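PDB 2ZIG: putative modification methylase from Thermus thermophilus, which probably transfers a methyl group from S-adenosyl-L-methionine to the N4 atom of cytosine in DNA, as part of a restriction-modification system. Local coordinates for residues Asp74-Asp77 against Arg78-Glu82; Val121-Lys125 against Leu126-Asn130; Thr183-Gln186 against Arg187-Arg191; Tyr269-Leu272 against Ala273-Arg276. All coordinates share one frame; numbering follows the deposited sequence.

Contact 1 of 4, residues Asp74-Asp77 against Arg78-Glu82; sequences DELD and RVWRE
Trp80 folds back over Leu76, one turn earlier on helix 66-86. This helix belongs to the Rossmann-like methyltransferase fold and packs against the central sheet. The Val79 side chain is about 4 Å from that of Ala29, a residue seen to bind S-adenosyl-L-methionine, which is absent from this chain. The side chain of Trp80 leaves the backbone with CB 3.8 Å from Leu76 O. Its CG lies beside its own backbone N (chi1 -53°), which turns the indole back along the helix. The next atom, Trp80 CG, is only 3.2 Å from Leu76 O. That carbonyl oxygen lies over one face of the ring, offset toward the rim. The same oxygen accepts the backbone bond from Trp80 N. On the pyrrole side, Trp80 CD1 comes 3.5 Å from Asp77 OD1, which meets the ring at its edge. The carboxylate and ring planes are 55° apart. Trp80 NE1 is 3.4 Å from Leu76 CB. Farther round, Trp80 CE2 meets the same methylene at 3.8 Å. The Trp80 side chain also packs on Leu93 and Ile95 of strand 91-97 and Ile119 of helix 115-125.

On the exposed side, Arg81 lays its CG against Asp77 O. Asp77 is a buried carboxylate. Its OD2 forms a salt bridge with Arg122, a partner it shares with Asp74 OD2. This probably stabilises the negative charge and holds the carboxylate in place. A water in the indole plane links the two side chains: it takes the N-H of Trp80 NE1 at 2.9 Å and donates to Asp77 OD1 at 2.8 Å.

Contact 2 of 4, residues Val121-Lys125 against Leu126-Asn130; sequences VRCRK and LGFDN
Phe128 turns back onto Cys123 at the end of helix 115-125, and this is the tight side of the contact. Phe128 CB lies 3.4 Å from Cys123 O, and that oxygen also sits at the edge of the ring, near its plane. Phe128 CD2 is 4.0 Å from Cys123 CB. The sulfur takes an oblique position, with Cys123 SG 5.1 Å from the ring centroid of Phe128, a Cys sulfur-aromatic contact. Phe84 adds an edge-to-face contact to the same ring.

The backbone makes a Schellman motif. Phe128 N bonds to Cys123 O at 3.2 Å, and Gly127 N to Arg124 O at 2.7 Å. Gly127 has a positive phi (107°), where a CB would jam against the preceding carbonyl oxygen. The turn sends the chain into strand 129-137.

Leu126 bridges the two sides. Its CG, beside the backbone N (chi1 -55°), rests 3.2 Å from Arg122 O, and its branches reach Trp80 and Arg81 of helix 66-86. A serine here would probably open a gap beside Trp80 and weaken the join between the two helices.

The other side is looser. Lys125 bends twice along its exposed chain, and its amine leads away from the turn. Arg124 belongs instead to the subunit interface, where its NH2 forms a salt bridge with Asp118 of the second subunit.

Contact 3 of 4, residues Thr183-Gln186 against Arg187-Arg191; sequences TQEQ and REKSR
Ser190 OG donates a short hydrogen bond of 2.6 Å to Gln186 O, one turn earlier. The donor is tilted 20° from the carbonyl plane. The hydroxyl has a second partner in the backbone N of Val235. Nearby, Gln186 NE2 bonds to Val235 O, so the loop at Val235 is tied to this face of helix 184-190.

The other end of the Gln186 amide faces the start of the helix. Gln186 OE1 accepts from Thr183 N at 2.9 Å, in the carbonyl plane and on a lone pair. Gln186 N in turn bonds to Thr183 OG1 at 3.2 Å. The two residues form a capping box with Thr183 as N-cap.

Farther out, Arg187 bends at chi3 (52°), and its NE forms a salt bridge with Glu158 of the second subunit. A methionine in place of Arg187 would probably cost that glutamate its salt bridge and leave it the long, weak pairing with Arg191. One turn apart on the exposed side, Glu185 OE2 and Lys189 NZ are 4.0 Å apart, beyond a salt bridge.

The chemistry is almost wholly polar. This is consistent with a short surface helix held by its cap, its bonds to a loop and its charge contact with the partner subunit.

Contact 4 of 4, residues Tyr269-Leu272 against Ala273-Arg276; sequences YAQL and AKER
The amide of Gln271 and the carboxylate of Glu275 meet with their planes 63° apart, one turn from each other on helix 267-280, which follows strand 259-264 in the Rossmann-like fold. Gln271 O lies over one face of the carboxylate, 3.6 Å from Glu275 CD. The amide is probably turned over in the model, so the identity of its atom nearest the glutamate is doubtful.

Regular helical bonds join the two turns. Ala273 N reaches Tyr269 O at 2.7 Å, and Lys274 N reaches Ala270 O at 2.9 Å. The buried side carries small residues. Ala273 CB rests 3.2 Å from Ala270 O, and both alanines pack on Leu24 of strand 22-26. Their short side chains probably let the helix lie close to the sheet.

Leu272 and Arg276 touch residues of the cofactor site. Leu272 meets Thr246, seen to bind S-adenosyl-L-methionine, which is not bound to this chain. Arg276 carries its CG opposite its backbone N (chi1 -173°) and stays extended to NE, which takes the guanidinium away from the helix. Its CB remains 3.3 Å from Leu272 O, while NH2 hydrogen-bonds to the hydroxyl OG1 of Thr248, another cofactor-binding residue.

Contact 1 lies within helix 66-86, and contact 2 at the end of the neighbouring helix 115-125, where the chain turns into strand 129-137. Their centres are about 11 Å apart, and salt bridges and apolar packing join them. Each combines buried and exposed residues. Contact 4 is also partly buried, but it lies across the chain's centre from contact 2 and reaches the cofactor site through an arginine. Contact 3 is a surface contact, its centre about 30 Å or more from each of the others. Aromatic rings carry contacts 1 and 2, small alanines the inner side of contact 4, and polar groups contact 3. Contacts 2 and 3 both touch the second subunit.

Contact 1 of 4, residues Asp74-Asp77 against Arg78-Glu82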
loop_
_atom_site.group_PDB
_atom_site.type_symbol
_atom_site.label_atom_id
_atom_site.label_comp_id
_atom_site.label_asym_id
_atom_site.label_seq_id
_atom_site.Cartn_x
_atom_site.Cartn_y
_atom_site.Cartn_z
ATOM N N ASP B 74 -0.490 18.335 -1.392
ATOM C CA ASP B 74 -0.299 19.434 -0.454
ATOM C C ASP B 74 -1.637 19.935 0.072
ATOM O O ASP B 74 -1.744 20.339 1.229
ATOM C CB ASP B 74 0.472 20.572 -1.136
ATOM C CG ASP B 74 1.955 20.259 -1.293
ATOM O OD1 ASP B 74 2.617 20.906 -2.133
ATOM O OD2 ASP B 74 2.464 19.372 -0.568
ATOM N N GLU B 75 -2.661 19.906 -0.774
ATOM C CA GLU B 75 -3.984 20.348 -0.349
ATOM C C GLU B 75 -4.496 19.390 0.720
ATOM O O GLU B 75 -4.988 19.814 1.771
ATOM C CB GLU B 75 -4.953 20.359 -1.530
ATOM C CG GLU B 75 -4.608 21.364 -2.612
ATOM C CD GLU B 75 -5.548 21.274 -3.805
ATOM O OE1 GLU B 75 -6.782 21.313 -3.591
ATOM O OE2 GLU B 75 -5.056 21.167 -4.953
ATOM N N LEU B 76 -4.370 18.095 0.446
ATOM C CA LEU B 76 -4.809 17.074 1.383
ATOM C C LEU B 76 -4.087 17.223 2.716
ATOM O O LEU B 76 -4.694 17.080 3.776
ATOM C CB LEU B 76 -4.534 15.672 0.823
ATOM C CG LEU B 76 -5.135 15.273 -0.527
ATOM C CD1 LEU B 76 -4.750 13.828 -0.812
ATOM C CD2 LEU B 76 -6.651 15.419 -0.514
ATOM N N ASP B 77 -2.787 17.505 2.665
ATOM C CA ASP B 77 -2.004 17.660 3.885
ATOM C C ASP B 77 -2.549 18.727 4.838
ATOM O O ASP B 77 -2.499 18.564 6.059
ATOM C CB ASP B 77 -0.544 17.964 3.541
ATOM C CG ASP B 77 0.256 16.712 3.228
ATOM O OD1 ASP B 77 -0.360 15.634 3.068
ATOM O OD2 ASP B 77 1.498 16.799 3.141
ATOM N N ARG B 78 -3.071 19.817 4.289
ATOM C CA ARG B 78 -3.617 20.871 5.132
ATOM C C ARG B 78 -4.871 20.375 5.848
ATOM O O ARG B 78 -5.226 20.865 6.927
ATOM C CB ARG B 78 -3.936 22.106 4.297
ATOM C CG ARG B 78 -2.705 22.886 3.856
ATOM C CD ARG B 78 -3.121 24.165 3.140
ATOM N NE ARG B 78 -3.983 23.868 2.001
ATOM C CZ ARG B 78 -4.609 24.785 1.270
ATOM N NH1 ARG B 78 -4.473 26.074 1.558
ATOM N NH2 ARG B 78 -5.379 24.410 0.254
ATOM N N VAL B 79 -5.538 19.400 5.237
ATOM C CA VAL B 79 -6.732 18.810 5.827
ATOM C C VAL B 79 -6.309 17.812 6.906
ATOM O O VAL B 79 -6.852 17.810 8.011
ATOM C CB VAL B 79 -7.570 18.077 4.763
ATOM C CG1 VAL B 79 -8.759 17.385 5.413
ATOM C CG2 VAL B 79 -8.036 19.068 3.706
ATOM N N TRP B 80 -5.327 16.972 6.586
ATOM C CA TRP B 80 -4.837 15.974 7.537
ATOM C C TRP B 80 -4.301 16.684 8.791
ATOM O O TRP B 80 -4.399 16.154 9.905
ATOM C CB TRP B 80 -3.720 15.116 6.907
ATOM C CG TRP B 80 -4.041 14.465 5.569
ATOM C CD1 TRP B 80 -3.160 14.240 4.548
ATOM C CD2 TRP B 80 -5.309 13.950 5.119
ATOM N NE1 TRP B 80 -3.795 13.627 3.496
ATOM C CE2 TRP B 80 -5.112 13.436 3.818
ATOM C CE3 TRP B 80 -6.589 13.874 5.687
ATOM C CZ2 TRP B 80 -6.151 12.853 3.073
ATOM C CZ3 TRP B 80 -7.620 13.298 4.949
ATOM C CH2 TRP B 80 -7.392 12.794 3.653
ATOM N N ARG B 81 -3.735 17.879 8.609
ATOM C CA ARG B 81 -3.200 18.655 9.740
ATOM C C ARG B 81 -4.301 19.006 10.725
ATOM O O ARG B 81 -4.132 18.849 11.928
ATOM C CB ARG B 81 -2.540 19.953 9.274
ATOM C CG ARG B 81 -1.114 19.801 8.804
ATOM C CD ARG B 81 -0.365 21.126 8.895
ATOM N NE ARG B 81 0.985 21.012 8.349
ATOM C CZ ARG B 81 1.254 20.791 7.066
ATOM N NH1 ARG B 81 0.262 20.666 6.190
ATOM N NH2 ARG B 81 2.513 20.676 6.661
ATOM N N GLU B 82 -5.421 19.502 10.214
ATOM C CA GLU B 82 -6.544 19.844 11.078
ATOM C C GLU B 82 -7.109 18.579 11.716
ATOM O O GLU B 82 -7.464 18.577 12.896
ATOM C CB GLU B 82 -7.651 20.554 10.286
ATOM C CG GLU B 82 -7.336 21.996 9.925
ATOM C CD GLU B 82 -6.891 22.805 11.129
ATOM O OE1 GLU B 82 -7.592 22.786 12.158
ATOM O OE2 GLU B 82 -5.834 23.461 11.047
HETATM O O HOH W 1 -1.642 13.683 1.556
#

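Contact 2 of 4, residues Val121-Lys125 against Leu126-Asn130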
loop_
_atom_site.group_PDB
_atom_site.type_symbol
_atom_site.label_atom_id
_atom_site.label_comp_id
_atom_site.label_asym_id
_atom_site.label_seq_id
_atom_site.Cartn_x
_atom_site.Cartn_y
_atom_site.Cartn_z
ATOM N N VAL B 121 2.999 8.263 3.568
ATOM C CA VAL B 121 4.257 8.933 3.858
ATOM C C VAL B 121 4.034 10.331 4.441
ATOM O O VAL B 121 4.514 10.647 5.527
ATOM C CB VAL B 121 5.114 9.014 2.577
ATOM C CG1 VAL B 121 6.351 9.872 2.810
ATOM C CG2 VAL B 121 5.518 7.605 2.154
ATOM N N ARG B 122 3.281 11.158 3.730
ATOM C CA ARG B 122 3.020 12.512 4.190
ATOM C C ARG B 122 2.343 12.575 5.559
ATOM O O ARG B 122 2.550 13.531 6.306
ATOM C CB ARG B 122 2.197 13.256 3.142
ATOM C CG ARG B 122 2.986 13.565 1.882
ATOM C CD ARG B 122 2.076 13.995 0.755
ATOM N NE ARG B 122 2.816 14.523 -0.390
ATOM C CZ ARG B 122 3.127 15.807 -0.554
ATOM N NH1 ARG B 122 2.760 16.703 0.352
ATOM N NH2 ARG B 122 3.798 16.196 -1.631
ATOM N N CYS B 123 1.546 11.565 5.899
ATOM C CA CYS B 123 0.872 11.555 7.189
ATOM C C CYS B 123 1.870 11.395 8.328
ATOM O O CYS B 123 1.651 11.906 9.422
ATOM C CB CYS B 123 -0.187 10.446 7.254
ATOM S SG CYS B 123 -1.793 10.900 6.517
ATOM N N ARG B 124 2.968 10.692 8.076
ATOM C CA ARG B 124 3.986 10.521 9.103
ATOM C C ARG B 124 4.592 11.886 9.414
ATOM O O ARG B 124 4.752 12.253 10.577
ATOM C CB ARG B 124 5.088 9.591 8.620
ATOM C CG ARG B 124 6.224 9.425 9.617
ATOM C CD ARG B 124 7.460 8.921 8.910
ATOM N NE ARG B 124 7.102 7.799 8.057
ATOM C CZ ARG B 124 7.685 7.514 6.900
ATOM N NH1 ARG B 124 8.675 8.263 6.432
ATOM N NH2 ARG B 124 7.249 6.485 6.200
ATOM N N LYS B 125 4.913 12.636 8.362
ATOM C CA LYS B 125 5.501 13.965 8.510
ATOM C C LYS B 125 4.598 14.840 9.364
ATOM O O LYS B 125 5.047 15.830 9.935
ATOM C CB LYS B 125 5.678 14.639 7.146
ATOM C CG LYS B 125 6.199 13.736 6.043
ATOM C CD LYS B 125 7.608 13.260 6.311
ATOM C CE LYS B 125 8.142 12.472 5.123
ATOM N NZ LYS B 125 8.077 13.274 3.863
ATOM N N LEU B 126 3.318 14.478 9.438
ATOM C CA LEU B 126 2.370 15.251 10.222
ATOM C C LEU B 126 2.251 14.777 11.668
ATOM O O LEU B 126 1.558 15.404 12.467
ATOM C CB LEU B 126 0.994 15.240 9.553
ATOM C CG LEU B 126 0.967 15.715 8.098
ATOM C CD1 LEU B 126 -0.474 15.874 7.647
ATOM C CD2 LEU B 126 1.710 17.046 7.965
ATOM N N GLY B 127 2.919 13.676 12.006
ATOM C CA GLY B 127 2.869 13.176 13.372
ATOM C C GLY B 127 2.056 11.913 13.617
ATOM O O GLY B 127 2.068 11.366 14.720
ATOM N N PHE B 128 1.340 11.448 12.600
ATOM C CA PHE B 128 0.520 10.243 12.720
ATOM C C PHE B 128 1.334 8.963 12.905
ATOM O O PHE B 128 2.447 8.849 12.393
ATOM C CB PHE B 128 -0.337 10.081 11.460
ATOM C CG PHE B 128 -1.552 10.955 11.434
ATOM C CD1 PHE B 128 -2.649 10.657 12.235
ATOM C CD2 PHE B 128 -1.598 12.077 10.617
ATOM C CE1 PHE B 128 -3.777 11.465 12.224
ATOM C CE2 PHE B 128 -2.724 12.888 10.600
ATOM C CZ PHE B 128 -3.815 12.580 11.405
ATOM N N ASP B 129 0.778 8.004 13.643
ATOM C CA ASP B 129 1.434 6.708 13.819
ATOM C C ASP B 129 0.837 5.841 12.731
ATOM O O ASP B 129 -0.378 5.651 12.685
ATOM C CB ASP B 129 1.090 6.048 15.156
ATOM C CG ASP B 129 1.994 6.480 16.275
ATOM O OD1 ASP B 129 3.192 6.697 16.023
ATOM O OD2 ASP B 129 1.504 6.579 17.418
ATOM N N ASN B 130 1.665 5.305 11.853
ATOM C CA ASN B 130 1.115 4.464 10.810
ATOM C C ASN B 130 0.743 3.072 11.315
ATOM O O ASN B 130 1.518 2.421 12.004
ATOM C CB ASN B 130 2.100 4.341 9.646
ATOM C CG ASN B 130 1.608 3.393 8.581
ATOM O OD1 ASN B 130 2.039 2.245 8.518
ATOM N ND2 ASN B 130 0.681 3.861 7.747
#

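Contact 3 of 4, residues Thr183-Gln186 against Arg187-Arg191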
loop_
_atom_site.group_PDB
_atom_site.type_symbol
_atom_site.label_atom_id
_atom_site.label_comp_id
_atom_site.label_asym_id
_atom_site.label_seq_id
_atom_site.Cartn_x
_atom_site.Cartn_y
_atom_site.Cartn_z
ATOM N N THR B 183 -17.169 4.766 28.454
ATOM C CA THR B 183 -17.984 4.402 29.614
ATOM C C THR B 183 -18.362 2.928 29.490
ATOM O O THR B 183 -18.357 2.370 28.391
ATOM C CB THR B 183 -19.295 5.233 29.691
ATOM O OG1 THR B 183 -20.117 4.943 28.553
ATOM C CG2 THR B 183 -18.991 6.725 29.719
ATOM N N GLN B 184 -18.692 2.297 30.611
ATOM C CA GLN B 184 -19.070 0.891 30.595
ATOM C C GLN B 184 -20.147 0.603 29.564
ATOM O O GLN B 184 -20.070 -0.388 28.842
ATOM C CB GLN B 184 -19.567 0.443 31.970
ATOM C CG GLN B 184 -18.504 -0.220 32.830
ATOM C CD GLN B 184 -17.961 -1.495 32.211
ATOM O OE1 GLN B 184 -18.718 -2.404 31.860
ATOM N NE2 GLN B 184 -16.642 -1.570 32.081
ATOM N N GLU B 185 -21.155 1.462 29.494
ATOM C CA GLU B 185 -22.221 1.238 28.539
ATOM C C GLU B 185 -21.698 1.419 27.118
ATOM O O GLU B 185 -22.233 0.830 26.177
ATOM C CB GLU B 185 -23.398 2.181 28.796
ATOM C CG GLU B 185 -23.121 3.631 28.478
ATOM C CD GLU B 185 -24.398 4.426 28.238
ATOM O OE1 GLU B 185 -24.301 5.663 28.079
ATOM O OE2 GLU B 185 -25.494 3.816 28.200
ATOM N N GLN B 186 -20.655 2.233 26.956
ATOM C CA GLN B 186 -20.085 2.437 25.629
ATOM C C GLN B 186 -19.411 1.145 25.178
ATOM O O GLN B 186 -19.551 0.725 24.030
ATOM C CB GLN B 186 -19.072 3.585 25.621
ATOM C CG GLN B 186 -19.690 4.959 25.346
ATOM C CD GLN B 186 -18.645 6.046 25.173
ATOM O OE1 GLN B 186 -17.707 6.144 25.961
ATOM N NE2 GLN B 186 -18.805 6.873 24.143
ATOM N N ARG B 187 -18.689 0.516 26.096
ATOM C CA ARG B 187 -18.010 -0.732 25.795
ATOM C C ARG B 187 -19.055 -1.813 25.531
ATOM O O ARG B 187 -18.973 -2.548 24.544
ATOM C CB ARG B 187 -17.122 -1.135 26.968
ATOM C CG ARG B 187 -16.023 -0.133 27.285
ATOM C CD ARG B 187 -15.224 -0.610 28.480
ATOM N NE ARG B 187 -14.768 -1.980 28.276
ATOM C CZ ARG B 187 -14.529 -2.850 29.253
ATOM N NH1 ARG B 187 -14.118 -4.075 28.959
ATOM N NH2 ARG B 187 -14.710 -2.499 30.521
ATOM N N GLU B 188 -20.046 -1.892 26.414
ATOM C CA GLU B 188 -21.115 -2.872 26.283
ATOM C C GLU B 188 -21.917 -2.721 25.001
ATOM O O GLU B 188 -22.285 -3.712 24.381
ATOM C CB GLU B 188 -22.065 -2.780 27.479
ATOM C CG GLU B 188 -21.570 -3.522 28.701
ATOM C CD GLU B 188 -22.448 -3.313 29.916
ATOM O OE1 GLU B 188 -22.363 -4.144 30.847
ATOM O OE2 GLU B 188 -23.212 -2.320 29.950
ATOM N N LYS B 189 -22.193 -1.482 24.608
ATOM C CA LYS B 189 -22.983 -1.218 23.403
ATOM C C LYS B 189 -22.163 -1.245 22.112
ATOM O O LYS B 189 -22.723 -1.259 21.015
ATOM C CB LYS B 189 -23.670 0.147 23.516
ATOM C CG LYS B 189 -24.714 0.265 24.620
ATOM C CD LYS B 189 -26.046 -0.327 24.199
ATOM C CE LYS B 189 -27.136 0.013 25.206
ATOM N NZ LYS B 189 -27.262 1.490 25.411
ATOM N N SER B 190 -20.841 -1.257 22.242
ATOM C CA SER B 190 -19.972 -1.248 21.075
ATOM C C SER B 190 -19.218 -2.549 20.889
ATOM O O SER B 190 -18.569 -2.749 19.864
ATOM C CB SER B 190 -18.967 -0.103 21.188
ATOM O OG SER B 190 -19.626 1.111 21.487
ATOM N N ARG B 191 -19.279 -3.422 21.886
ATOM C CA ARG B 191 -18.590 -4.696 21.801
ATOM C C ARG B 191 -19.111 -5.423 20.571
ATOM O O ARG B 191 -20.315 -5.453 20.319
ATOM C CB ARG B 191 -18.841 -5.529 23.064
ATOM C CG ARG B 191 -18.184 -6.903 23.048
ATOM C CD ARG B 191 -18.370 -7.628 24.370
ATOM N NE ARG B 191 -17.755 -6.902 25.479
ATOM C CZ ARG B 191 -18.420 -6.427 26.531
ATOM N NH1 ARG B 191 -19.733 -6.596 26.628
ATOM N NH2 ARG B 191 -17.768 -5.783 27.490
#

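Contact 4 of 4, residues Tyr269-Leu272 against Ala273-Arg276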
loop_
_atom_site.group_PDB
_atom_site.type_symbol
_atom_site.label_atom_id
_atom_site.label_comp_id
_atom_site.label_asym_id
_atom_site.label_seq_id
_atom_site.Cartn_x
_atom_site.Cartn_y
_atom_site.Cartn_z
ATOM N N TYR B 269 -24.257 18.569 -3.637
ATOM C CA TYR B 269 -24.027 17.267 -3.021
ATOM C C TYR B 269 -24.466 17.230 -1.566
ATOM O O TYR B 269 -24.988 16.222 -1.096
ATOM C CB TYR B 269 -22.540 16.911 -3.123
ATOM C CG TYR B 269 -22.047 16.744 -4.549
ATOM C CD1 TYR B 269 -20.685 16.821 -4.852
ATOM C CD2 TYR B 269 -22.940 16.488 -5.588
ATOM C CE1 TYR B 269 -20.227 16.647 -6.159
ATOM C CE2 TYR B 269 -22.495 16.311 -6.895
ATOM C CZ TYR B 269 -21.140 16.392 -7.173
ATOM O OH TYR B 269 -20.710 16.213 -8.467
ATOM N N ALA B 270 -24.243 18.323 -0.845
ATOM C CA ALA B 270 -24.654 18.383 0.552
ATOM C C ALA B 270 -26.168 18.231 0.611
ATOM O O ALA B 270 -26.696 17.614 1.530
ATOM C CB ALA B 270 -24.226 19.713 1.178
ATOM N N GLN B 271 -26.863 18.784 -0.378
ATOM C CA GLN B 271 -28.323 18.690 -0.421
ATOM C C GLN B 271 -28.729 17.257 -0.732
ATOM O O GLN B 271 -29.752 16.773 -0.256
ATOM C CB GLN B 271 -28.900 19.616 -1.491
ATOM C CG GLN B 271 -29.989 20.539 -0.991
ATOM C CD GLN B 271 -31.085 19.822 -0.226
ATOM O OE1 GLN B 271 -31.747 18.922 -0.746
ATOM N NE2 GLN B 271 -31.285 20.223 1.017
ATOM N N LEU B 272 -27.931 16.585 -1.553
ATOM C CA LEU B 272 -28.212 15.200 -1.887
ATOM C C LEU B 272 -27.970 14.394 -0.616
ATOM O O LEU B 272 -28.713 13.465 -0.296
ATOM C CB LEU B 272 -27.287 14.725 -3.011
ATOM C CG LEU B 272 -27.526 15.354 -4.389
ATOM C CD1 LEU B 272 -26.512 14.812 -5.378
ATOM C CD2 LEU B 272 -28.946 15.048 -4.865
ATOM N N ALA B 273 -26.928 14.778 0.108
ATOM C CA ALA B 273 -26.567 14.123 1.354
ATOM C C ALA B 273 -27.719 14.173 2.351
ATOM O O ALA B 273 -28.083 13.155 2.942
ATOM C CB ALA B 273 -25.338 14.793 1.950
ATOM N N LYS B 274 -28.282 15.363 2.543
ATOM C CA LYS B 274 -29.398 15.545 3.467
ATOM C C LYS B 274 -30.586 14.671 3.102
ATOM O O LYS B 274 -31.211 14.081 3.980
ATOM C CB LYS B 274 -29.853 17.007 3.494
ATOM C CG LYS B 274 -31.247 17.182 4.082
ATOM C CD LYS B 274 -31.660 18.650 4.215
ATOM C CE LYS B 274 -30.870 19.354 5.309
ATOM N NZ LYS B 274 -31.504 20.641 5.724
ATOM N N GLU B 275 -30.905 14.608 1.809
ATOM C CA GLU B 275 -32.027 13.802 1.324
ATOM C C GLU B 275 -31.738 12.306 1.474
ATOM O O GLU B 275 -32.608 11.525 1.860
ATOM C CB GLU B 275 -32.320 14.140 -0.148
ATOM C CG GLU B 275 -32.845 15.578 -0.373
ATOM C CD GLU B 275 -32.885 15.995 -1.843
ATOM O OE1 GLU B 275 -33.231 17.160 -2.119
ATOM O OE2 GLU B 275 -32.571 15.173 -2.727
ATOM N N ARG B 276 -30.505 11.917 1.172
ATOM C CA ARG B 276 -30.101 10.523 1.272
ATOM C C ARG B 276 -30.123 10.108 2.742
ATOM O O ARG B 276 -30.662 9.059 3.097
ATOM C CB ARG B 276 -28.690 10.340 0.692
ATOM C CG ARG B 276 -28.249 8.893 0.606
ATOM C CD ARG B 276 -26.773 8.746 0.231
ATOM N NE ARG B 276 -26.328 7.367 0.417
ATOM C CZ ARG B 276 -25.078 6.947 0.257
ATOM N NH1 ARG B 276 -24.784 5.668 0.453
ATOM N NH2 ARG B 276 -24.121 7.795 -0.096
#